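Local coordinates for carboxylic ester hydrolase (Aspergillus niger, PDB 7K4O), which probably hydrolyses ester bonds of tannins as a serine esterase of the tannase family, and holds gallic acid in its pocket in this crystal, at residues Ser13-Ala18 against Val35-Val40; Asp242-Glu247 against Lys301-Ala306; Asn246-Ala251 against Gln326-Phe331. All blocks are in the same frame, centred on the assembly; numbering follows the deposited sequence.

Interaction 1 (Ser13-Ala18 against Val35-Val40); sequences SIVKAA and VTTEVV. With NA (sodium ion), chain R; NAG (2-acetamido-2-deoxy-beta-D-glucopyranose), chain C.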
loop_
_atom_site.group_PDB
_atom_site.type_symbol
_atom_site.label_atom_id
_atom_site.label_comp_id
_atom_site.label_asym_id
_atom_site.label_seq_id
_atom_site.Cartn_x
_atom_site.Cartn_y
_atom_site.Cartn_z
ATOM N N SER A 13 23.170 -20.380 -20.349
ATOM C CA SER A 13 22.834 -21.782 -20.662
ATOM C C SER A 13 21.987 -22.393 -19.543
ATOM O O SER A 13 20.993 -23.078 -19.866
ATOM C CB SER A 13 24.099 -22.560 -20.932
ATOM O OG SER A 13 24.605 -22.146 -22.191
ATOM N N ILE A 14 22.380 -22.164 -18.293
ATOM C CA ILE A 14 21.663 -22.760 -17.123
ATOM C C ILE A 14 20.246 -22.167 -17.067
ATOM O O ILE A 14 19.257 -22.915 -16.916
ATOM C CB ILE A 14 22.434 -22.542 -15.818
ATOM C CG1 ILE A 14 23.703 -23.401 -15.812
ATOM C CG2 ILE A 14 21.538 -22.782 -14.626
ATOM C CD1 ILE A 14 23.459 -24.892 -15.624
ATOM N N VAL A 15 20.133 -20.866 -17.239
ATOM C CA VAL A 15 18.792 -20.217 -17.101
ATOM C C VAL A 15 17.921 -20.577 -18.292
ATOM O O VAL A 15 16.720 -20.923 -18.118
ATOM C CB VAL A 15 18.944 -18.709 -16.914
ATOM C CG1 VAL A 15 17.612 -18.009 -17.068
ATOM C CG2 VAL A 15 19.561 -18.411 -15.591
ATOM N N LYS A 16 18.455 -20.577 -19.509
ATOM C CA LYS A 16 17.633 -20.936 -20.671
ATOM C C LYS A 16 17.102 -22.363 -20.529
ATOM O O LYS A 16 15.918 -22.609 -20.852
ATOM C CB LYS A 16 18.457 -20.846 -21.958
ATOM C CG LYS A 16 18.628 -19.449 -22.493
ATOM C CD LYS A 16 19.535 -19.413 -23.725
ATOM C CE LYS A 16 19.899 -17.996 -24.111
ATOM N NZ LYS A 16 20.623 -18.001 -25.409
ATOM N N ALA A 17 17.907 -23.281 -19.990
ATOM C CA ALA A 17 17.499 -24.689 -19.862
ATOM C C ALA A 17 16.426 -24.807 -18.764
ATOM O O ALA A 17 15.667 -25.774 -18.832
ATOM C CB ALA A 17 18.686 -25.588 -19.566
ATOM N N ALA A 18 16.351 -23.875 -17.806
ATOM C CA ALA A 18 15.383 -23.968 -16.682
ATOM C C ALA A 18 14.071 -23.216 -17.000
ATOM O O ALA A 18 13.092 -23.341 -16.251
ATOM C CB ALA A 18 16.012 -23.370 -15.459
ATOM N N VAL A 35 17.332 -14.033 -22.802
ATOM C CA VAL A 35 17.927 -14.227 -21.442
ATOM C C VAL A 35 19.207 -13.418 -21.261
ATOM O O VAL A 35 20.099 -13.489 -22.163
ATOM C CB VAL A 35 18.167 -15.715 -21.127
ATOM C CG1 VAL A 35 19.047 -15.844 -19.898
ATOM C CG2 VAL A 35 16.828 -16.435 -20.920
ATOM N N THR A 36 19.293 -12.707 -20.156
ATOM C CA THR A 36 20.521 -12.079 -19.630
ATOM C C THR A 36 20.772 -12.662 -18.245
ATOM O O THR A 36 19.801 -12.909 -17.494
ATOM C CB THR A 36 20.446 -10.554 -19.561
ATOM O OG1 THR A 36 19.473 -10.142 -18.587
ATOM C CG2 THR A 36 20.124 -9.944 -20.910
ATOM N N THR A 37 22.039 -12.830 -17.898
ATOM C CA THR A 37 22.454 -13.266 -16.542
ATOM C C THR A 37 23.641 -12.414 -16.129
ATOM O O THR A 37 24.506 -12.115 -16.977
ATOM C CB THR A 37 22.796 -14.762 -16.460
ATOM O OG1 THR A 37 23.848 -15.039 -17.395
ATOM C CG2 THR A 37 21.596 -15.638 -16.759
ATOM N N GLU A 38 23.674 -12.063 -14.890
ATOM C CA GLU A 38 24.746 -11.243 -14.320
ATOM C C GLU A 38 24.944 -11.572 -12.848
ATOM O O GLU A 38 24.016 -11.457 -12.037
ATOM C CB GLU A 38 24.374 -9.789 -14.500
ATOM C CG GLU A 38 25.391 -8.924 -13.903
ATOM C CD GLU A 38 25.088 -7.455 -14.050
ATOM O OE1 GLU A 38 23.925 -7.064 -14.279
ATOM O OE2 GLU A 38 26.047 -6.734 -13.889
ATOM N N VAL A 39 26.158 -11.966 -12.471
ATOM C CA VAL A 39 26.531 -12.126 -11.050
ATOM C C VAL A 39 26.650 -10.791 -10.350
ATOM O O VAL A 39 27.354 -9.893 -10.870
ATOM C CB VAL A 39 27.830 -12.936 -10.878
ATOM C CG1 VAL A 39 28.260 -12.953 -9.438
ATOM C CG2 VAL A 39 27.675 -14.332 -11.427
ATOM N N VAL A 40 26.027 -10.652 -9.213
ATOM C CA VAL A 40 26.173 -9.485 -8.297
ATOM C C VAL A 40 26.725 -9.975 -6.980
ATOM O O VAL A 40 26.128 -10.870 -6.352
ATOM C CB VAL A 40 24.856 -8.741 -8.072
ATOM C CG1 VAL A 40 25.028 -7.576 -7.116
ATOM C CG2 VAL A 40 24.293 -8.317 -9.420
HETATM NA NA NA R . 25.852 -13.803 -18.497
HETATM C C1 NAG C . 20.039 -6.688 -14.174
HETATM C C2 NAG C . 20.601 -5.308 -13.856
HETATM C C3 NAG C . 19.912 -4.310 -14.791
HETATM C C4 NAG C . 20.066 -4.715 -16.185
HETATM C C5 NAG C . 19.582 -6.149 -16.405
HETATM C C6 NAG C . 19.766 -6.692 -17.781
HETATM C C7 NAG C . 21.384 -5.086 -11.552
HETATM C C8 NAG C . 21.042 -4.611 -10.234
HETATM N N2 NAG C . 20.392 -4.929 -12.496
HETATM O O3 NAG C . 20.457 -3.029 -14.528
HETATM O O4 NAG C . 19.188 -3.898 -16.958
HETATM O O5 NAG C . 20.264 -7.017 -15.499
HETATM O O6 NAG C . 21.088 -6.543 -18.311
HETATM O O7 NAG C . 22.443 -5.627 -11.821
HETATM O O HOH W 1 23.914 -12.512 -20.092
HETATM O O HOH W 2 26.157 -16.211 -19.619
HETATM O O HOH W 3 26.597 -14.396 -15.970
#
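The short helical turn carrying V15 and K16 passes over the strand carrying V35 and T37 at a closest axial distance of 8.5 Å, the two chain directions standing 134° apart. How a short helix can seat on one face of a strand through alternate residues is well illustrated here. V15 divides its branches between two strand positions: V15 CG1 rests on V35 CG1 at 3.8 Å, while V15 CG2 lies 3.6 Å from T37 CG2, the V15 and T37 side chains running past each other in opposite senses. Beside them, K16 lays its aliphatic part across V35, with K16 CG 3.8 Å from V35 CG2, and its extended chain carries CE on past V35 CB. Strand 28-47 is an outermost strand of the large mixed sheet and pairs antiparallel with 50-66, whose V60 and F62 continue this apolar patch; helix 12-18 thus covers the margin of the α/β-hydrolase sheet, near the C10–C58 disulfide. T37 combines two roles. With chi1 at 58°, OG1 sits between the backbone N and the carbonyl carbon and CG2 is turned to V15; T37 OG1 and T37 O both bind a sodium ion, each 2.6 Å from it. Three waters add to the coordination, one of them also accepting a hydrogen bond from T37 N, and D12 OD1 is hydrogen-bonded to T37 OG1. E38, which takes no part in the helix contact, serves other partners: E38 OE2 is a zinc ligand, and E38 OE1 lies 3.2 Å from O7 of a glycan N-acetylglucosamine.

Interaction 2 (Asp242-Glu247 against Lys301-Ala306); sequences DKIVNE and KGIEVA. With NAG (2-acetamido-2-deoxy-beta-D-glucopyranose), chain G.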
loop_
_atom_site.group_PDB
_atom_site.type_symbol
_atom_site.label_atom_id
_atom_site.label_comp_id
_atom_site.label_asym_id
_atom_site.label_seq_id
_atom_site.Cartn_x
_atom_site.Cartn_y
_atom_site.Cartn_z
ATOM N N ASP A 242 -0.216 22.452 9.171
ATOM C CA ASP A 242 0.902 21.754 9.863
ATOM C C ASP A 242 0.849 22.066 11.364
ATOM O O ASP A 242 1.097 21.166 12.183
ATOM C CB ASP A 242 2.256 22.085 9.265
ATOM C CG ASP A 242 3.354 21.229 9.869
ATOM O OD1 ASP A 242 3.170 19.976 9.946
ATOM O OD2 ASP A 242 4.367 21.804 10.293
ATOM N N LYS A 243 0.472 23.294 11.729
ATOM C CA LYS A 243 0.302 23.646 13.155
ATOM C C LYS A 243 -0.834 22.835 13.768
ATOM O O LYS A 243 -0.704 22.309 14.892
ATOM C CB LYS A 243 0.066 25.163 13.290
ATOM C CG LYS A 243 -0.172 25.648 14.717
ATOM C CD LYS A 243 0.875 25.218 15.707
ATOM C CE LYS A 243 2.229 25.846 15.445
ATOM N NZ LYS A 243 2.997 26.029 16.706
ATOM N N ILE A 244 -1.929 22.660 13.039
ATOM C CA ILE A 244 -3.051 21.858 13.570
ATOM C C ILE A 244 -2.549 20.423 13.804
ATOM O O ILE A 244 -2.910 19.820 14.853
ATOM C CB ILE A 244 -4.250 21.923 12.604
ATOM C CG1 ILE A 244 -4.922 23.303 12.686
ATOM C CG2 ILE A 244 -5.264 20.843 12.890
ATOM C CD1 ILE A 244 -5.852 23.611 11.533
ATOM N N VAL A 245 -1.816 19.864 12.845
ATOM C CA VAL A 245 -1.308 18.464 13.034
ATOM C C VAL A 245 -0.423 18.406 14.298
ATOM O O VAL A 245 -0.603 17.507 15.121
ATOM C CB VAL A 245 -0.540 18.011 11.786
ATOM C CG1 VAL A 245 0.237 16.729 12.033
ATOM C CG2 VAL A 245 -1.487 17.886 10.601
ATOM N N ASN A 246 0.550 19.311 14.414
ATOM C CA ASN A 246 1.488 19.359 15.576
ATOM C C ASN A 246 0.695 19.461 16.872
ATOM O O ASN A 246 1.014 18.726 17.806
ATOM C CB ASN A 246 2.533 20.476 15.451
ATOM C CG ASN A 246 3.655 20.144 14.492
ATOM O OD1 ASN A 246 3.718 19.021 13.961
ATOM N ND2 ASN A 246 4.535 21.110 14.223
ATOM N N GLU A 247 -0.325 20.319 16.958
ATOM C CA GLU A 247 -1.134 20.448 18.206
ATOM C C GLU A 247 -2.004 19.227 18.454
ATOM O O GLU A 247 -2.328 18.942 19.640
ATOM C CB GLU A 247 -2.007 21.701 18.140
ATOM C CG GLU A 247 -1.180 22.968 18.202
ATOM C CD GLU A 247 -0.472 23.123 19.547
ATOM O OE1 GLU A 247 -1.088 22.878 20.605
ATOM O OE2 GLU A 247 0.694 23.442 19.525
ATOM N N LYS A 301 -11.559 29.721 9.973
ATOM C CA LYS A 301 -11.812 29.160 8.627
ATOM C C LYS A 301 -10.857 27.980 8.409
ATOM O O LYS A 301 -11.291 27.026 7.770
ATOM C CB LYS A 301 -11.586 30.192 7.532
ATOM C CG LYS A 301 -12.713 31.189 7.323
ATOM C CD LYS A 301 -12.279 32.308 6.380
ATOM C CE LYS A 301 -13.227 33.482 6.273
ATOM N NZ LYS A 301 -14.382 33.131 5.424
ATOM N N GLY A 302 -9.614 28.076 8.880
ATOM C CA GLY A 302 -8.619 26.989 8.753
ATOM C C GLY A 302 -9.087 25.765 9.509
ATOM O O GLY A 302 -9.024 24.633 8.967
ATOM N N ILE A 303 -9.581 25.968 10.717
ATOM C CA ILE A 303 -10.163 24.882 11.538
ATOM C C ILE A 303 -11.391 24.310 10.821
ATOM O O ILE A 303 -11.578 23.087 10.839
ATOM C CB ILE A 303 -10.467 25.388 12.956
ATOM C CG1 ILE A 303 -9.157 25.523 13.723
ATOM C CG2 ILE A 303 -11.466 24.486 13.655
ATOM C CD1 ILE A 303 -9.301 26.269 15.006
ATOM N N GLU A 304 -12.240 25.147 10.240
ATOM C CA GLU A 304 -13.458 24.650 9.555
ATOM C C GLU A 304 -13.038 23.745 8.367
ATOM O O GLU A 304 -13.634 22.668 8.211
ATOM C CB GLU A 304 -14.326 25.814 9.063
ATOM C CG GLU A 304 -15.682 25.376 8.548
ATOM C CD GLU A 304 -16.534 26.522 7.989
ATOM O OE1 GLU A 304 -15.953 27.558 7.520
ATOM O OE2 GLU A 304 -17.753 26.352 7.949
ATOM N N VAL A 305 -12.071 24.175 7.580
ATOM C CA VAL A 305 -11.552 23.367 6.450
ATOM C C VAL A 305 -11.013 22.052 7.034
ATOM O O VAL A 305 -11.388 20.969 6.518
ATOM C CB VAL A 305 -10.496 24.109 5.637
ATOM C CG1 VAL A 305 -9.706 23.155 4.747
ATOM C CG2 VAL A 305 -11.158 25.204 4.803
ATOM N N ALA A 306 -10.220 22.121 8.098
ATOM C CA ALA A 306 -9.539 20.919 8.623
ATOM C C ALA A 306 -10.605 19.966 9.125
ATOM O O ALA A 306 -10.490 18.747 8.890
ATOM C CB ALA A 306 -8.531 21.240 9.696
HETATM C C1 NAG G . 5.695 20.991 13.307
HETATM C C2 NAG G . 6.484 22.284 13.034
HETATM C C3 NAG G . 7.737 22.083 12.199
HETATM C C4 NAG G . 8.564 21.094 12.970
HETATM C C5 NAG G . 7.755 19.822 13.208
HETATM C C6 NAG G . 8.560 18.824 14.019
HETATM C C7 NAG G . 5.015 24.223 12.795
HETATM C C8 NAG G . 4.119 24.961 11.842
HETATM N N2 NAG G . 5.645 23.178 12.269
HETATM O O3 NAG G . 8.318 23.368 11.953
HETATM O O4 NAG G . 9.628 20.807 12.106
HETATM O O5 NAG G . 6.557 20.046 13.925
HETATM O O6 NAG G . 7.786 17.657 14.192
HETATM O O7 NAG G . 5.173 24.548 13.951
#
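I244 makes a buried, mainly apolar contact with G302, I303 and A306, joining helix 238-252 to helix 300-310 in the helical region between the sheet strands 205-209 and 410-416. It is a worked case of two helices bridged chiefly by one isoleucine: the segment axes stay 11.2 Å apart and cross at -71°, too far for their backbones to meet. I244 spans the gap because its CG1 stands anti to its own carbonyl carbon and the chain then continues extended (chi2 164°), which puts the terminal CD1 against the other helix. There I244 CD1 lies 4.0 Å from A306 CB and 4.2 Å from G302 O, with I303 CG1 approaching from one side at 4.4 Å. At G302 the methyl meets the backbone carbonyl, with no side chain in between. V305 packs instead on V228 and L232 of helix 224-232. Around the axis of helix 238-252 from I244, N246 carries a glycan through a covalent bond of 1.5 Å from its ND2 to C1 of N-acetylglucosamine. One turn earlier, D242 OD2 accepts a bent hydrogen bond from N2 of that sugar (2.7 Å, 132° at the hydrogen), which probably limits the rotation of the acetamido group. A helical insertion of this kind, packed internally and glycosylated outside, is consistent with the lid domain of tannases and feruloyl esterases, built onto an α/β-hydrolase core.

Interaction 3 (Asn246-Ala251 against Gln326-Phe331); sequences NETIAA and QPTAAF. With NAG (2-acetamido-2-deoxy-beta-D-glucopyranose), chain G.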
loop_
_atom_site.group_PDB
_atom_site.type_symbol
_atom_site.label_atom_id
_atom_site.label_comp_id
_atom_site.label_asym_id
_atom_site.label_seq_id
_atom_site.Cartn_x
_atom_site.Cartn_y
_atom_site.Cartn_z
ATOM N N ASN A 246 0.550 19.311 14.414
ATOM C CA ASN A 246 1.488 19.359 15.576
ATOM C C ASN A 246 0.695 19.461 16.872
ATOM O O ASN A 246 1.014 18.726 17.806
ATOM C CB ASN A 246 2.533 20.476 15.451
ATOM C CG ASN A 246 3.655 20.144 14.492
ATOM O OD1 ASN A 246 3.718 19.021 13.961
ATOM N ND2 ASN A 246 4.535 21.110 14.223
ATOM N N GLU A 247 -0.325 20.319 16.958
ATOM C CA GLU A 247 -1.134 20.448 18.206
ATOM C C GLU A 247 -2.004 19.227 18.454
ATOM O O GLU A 247 -2.328 18.942 19.640
ATOM C CB GLU A 247 -2.007 21.701 18.140
ATOM C CG GLU A 247 -1.180 22.968 18.202
ATOM C CD GLU A 247 -0.472 23.123 19.547
ATOM O OE1 GLU A 247 -1.088 22.878 20.605
ATOM O OE2 GLU A 247 0.694 23.442 19.525
ATOM N N THR A 248 -2.440 18.528 17.377
ATOM C CA THR A 248 -3.207 17.271 17.543
ATOM C C THR A 248 -2.257 16.219 18.138
ATOM O O THR A 248 -2.675 15.503 19.048
ATOM C CB THR A 248 -3.855 16.871 16.206
ATOM O OG1 THR A 248 -4.687 17.951 15.746
ATOM C CG2 THR A 248 -4.660 15.601 16.334
ATOM N N ILE A 249 -1.030 16.144 17.645
ATOM C CA ILE A 249 -0.037 15.162 18.187
ATOM C C ILE A 249 0.163 15.480 19.682
ATOM O O ILE A 249 0.089 14.557 20.529
ATOM C CB ILE A 249 1.273 15.186 17.405
ATOM C CG1 ILE A 249 1.093 14.615 15.986
ATOM C CG2 ILE A 249 2.335 14.435 18.183
ATOM C CD1 ILE A 249 2.243 14.876 15.071
ATOM N N ALA A 250 0.344 16.760 20.020
ATOM C CA ALA A 250 0.592 17.170 21.434
ATOM C C ALA A 250 -0.586 16.762 22.309
ATOM O O ALA A 250 -0.373 16.222 23.415
ATOM C CB ALA A 250 0.873 18.660 21.506
ATOM N N ALA A 251 -1.813 16.935 21.822
ATOM C CA ALA A 251 -3.023 16.696 22.633
ATOM C C ALA A 251 -3.310 15.197 22.748
ATOM O O ALA A 251 -3.974 14.813 23.700
ATOM C CB ALA A 251 -4.207 17.443 22.059
ATOM N N GLN A 326 -6.769 9.728 9.105
ATOM C CA GLN A 326 -6.900 9.859 10.573
ATOM C C GLN A 326 -6.369 11.220 11.029
ATOM O O GLN A 326 -5.502 11.818 10.407
ATOM C CB GLN A 326 -6.097 8.772 11.279
ATOM C CG GLN A 326 -6.691 7.372 11.156
ATOM C CD GLN A 326 -8.086 7.255 11.691
ATOM O OE1 GLN A 326 -9.080 7.316 10.948
ATOM N NE2 GLN A 326 -8.203 7.080 13.010
ATOM N N PRO A 327 -6.859 11.722 12.179
ATOM C CA PRO A 327 -6.131 12.807 12.861
ATOM C C PRO A 327 -4.653 12.414 13.050
ATOM O O PRO A 327 -4.378 11.228 13.247
ATOM C CB PRO A 327 -6.865 12.918 14.208
ATOM C CG PRO A 327 -8.237 12.377 13.936
ATOM C CD PRO A 327 -8.046 11.259 12.905
ATOM N N THR A 328 -3.744 13.375 12.897
ATOM C CA THR A 328 -2.250 13.329 12.967
ATOM C C THR A 328 -1.660 13.070 11.586
ATOM O O THR A 328 -0.489 13.329 11.416
ATOM C CB THR A 328 -1.660 12.363 14.003
ATOM O OG1 THR A 328 -1.845 10.994 13.670
ATOM C CG2 THR A 328 -2.295 12.482 15.362
ATOM N N ALA A 329 -2.454 12.645 10.592
ATOM C CA ALA A 329 -1.938 12.565 9.209
ATOM C C ALA A 329 -1.737 13.971 8.646
ATOM O O ALA A 329 -2.630 14.837 8.867
ATOM C CB ALA A 329 -2.866 11.736 8.325
ATOM N N ALA A 330 -0.645 14.184 7.930
ATOM C CA ALA A 330 -0.356 15.458 7.255
ATOM C C ALA A 330 -1.479 15.802 6.271
ATOM O O ALA A 330 -2.102 14.906 5.679
ATOM C CB ALA A 330 0.961 15.415 6.578
ATOM N N PHE A 331 -1.733 17.097 6.080
ATOM C CA PHE A 331 -2.750 17.581 5.120
ATOM C C PHE A 331 -2.136 17.721 3.731
ATOM O O PHE A 331 -2.141 18.836 3.134
ATOM C CB PHE A 331 -3.341 18.904 5.637
ATOM C CG PHE A 331 -4.310 18.751 6.763
ATOM C CD1 PHE A 331 -3.879 18.726 8.081
ATOM C CD2 PHE A 331 -5.663 18.664 6.522
ATOM C CE1 PHE A 331 -4.776 18.564 9.118
ATOM C CE2 PHE A 331 -6.557 18.504 7.565
ATOM C CZ PHE A 331 -6.118 18.458 8.858
HETATM C C1 NAG G . 5.695 20.991 13.307
HETATM C C2 NAG G . 6.484 22.284 13.034
HETATM C C3 NAG G . 7.737 22.083 12.199
HETATM C C4 NAG G . 8.564 21.094 12.970
HETATM C C5 NAG G . 7.755 19.822 13.208
HETATM C C6 NAG G . 8.560 18.824 14.019
HETATM C C7 NAG G . 5.015 24.223 12.795
HETATM C C8 NAG G . 4.119 24.961 11.842
HETATM N N2 NAG G . 5.645 23.178 12.269
HETATM O O3 NAG G . 8.318 23.368 11.953
HETATM O O4 NAG G . 9.628 20.807 12.106
HETATM O O5 NAG G . 6.557 20.046 13.925
HETATM O O6 NAG G . 7.786 17.657 14.192
HETATM O O7 NAG G . 5.173 24.548 13.951
#
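Two threonine torsions bring T248 and T328 together methyl to methyl: T248 CG2 stands anti to its backbone N, and T328, with chi1 at 70°, turns its CG2 anti to its carbonyl carbon. The methyl groups T248 CG2 and T328 CG2 then lie 4.0 Å apart, and T248 CG2 also touches the proline ring of P327 at CB (4.1 Å). I249 approaches T328 at about a right angle, its CG1 lying 4.1 Å from T328 CG2. The general lesson is that threonine can pack like an aliphatic residue once its hydroxyl is satisfied locally. T248 OG1 is hydrogen-bonded to I244 O, one turn earlier in the helix. T328 OG1 donates to P327 O over 2.6 Å, in the carbonyl plane and on a lone pair, with a C=O···O angle of 109°. This bond sits within a type II beta turn running from Q326 to A329, closed by A329 N to Q326 O at 3.2 Å; T328 holds its third position with a positive phi of 91°. The turn packs on the last turns of helix 238-252, where the C252–C269 disulfide ties that helix to helix 266-272; C269 touches both T248 and P327. Calcium lies close by, about 8 Å from the I249 side chain: D253, a ligand of the ion, follows soon after in sequence, and W261, in the calcium-binding loop, packs on I249.

In the fold
Following the chain from its N terminus, interaction 1 closes first, folding helix 12-18 back onto strand 28-47 across a short loop at the sheet margin. Interactions 2 and 3 come later, on the opposite side of the chain's centre, with about 39 Å and 36 Å from interaction 1 between nearest atoms. Both start from helix 238-252 and share N246 and E247. Interaction 2 closes a loop of 53 residues onto helix 300-310; interaction 3 closes a longer one, onto the turn beyond that helix. Their centres lie 9 Å apart, and F331 joins them, its ring packing on V245 and A306. Helix 238-252, helix 300-310 and the 326-331 loop thus form one continuous packed unit.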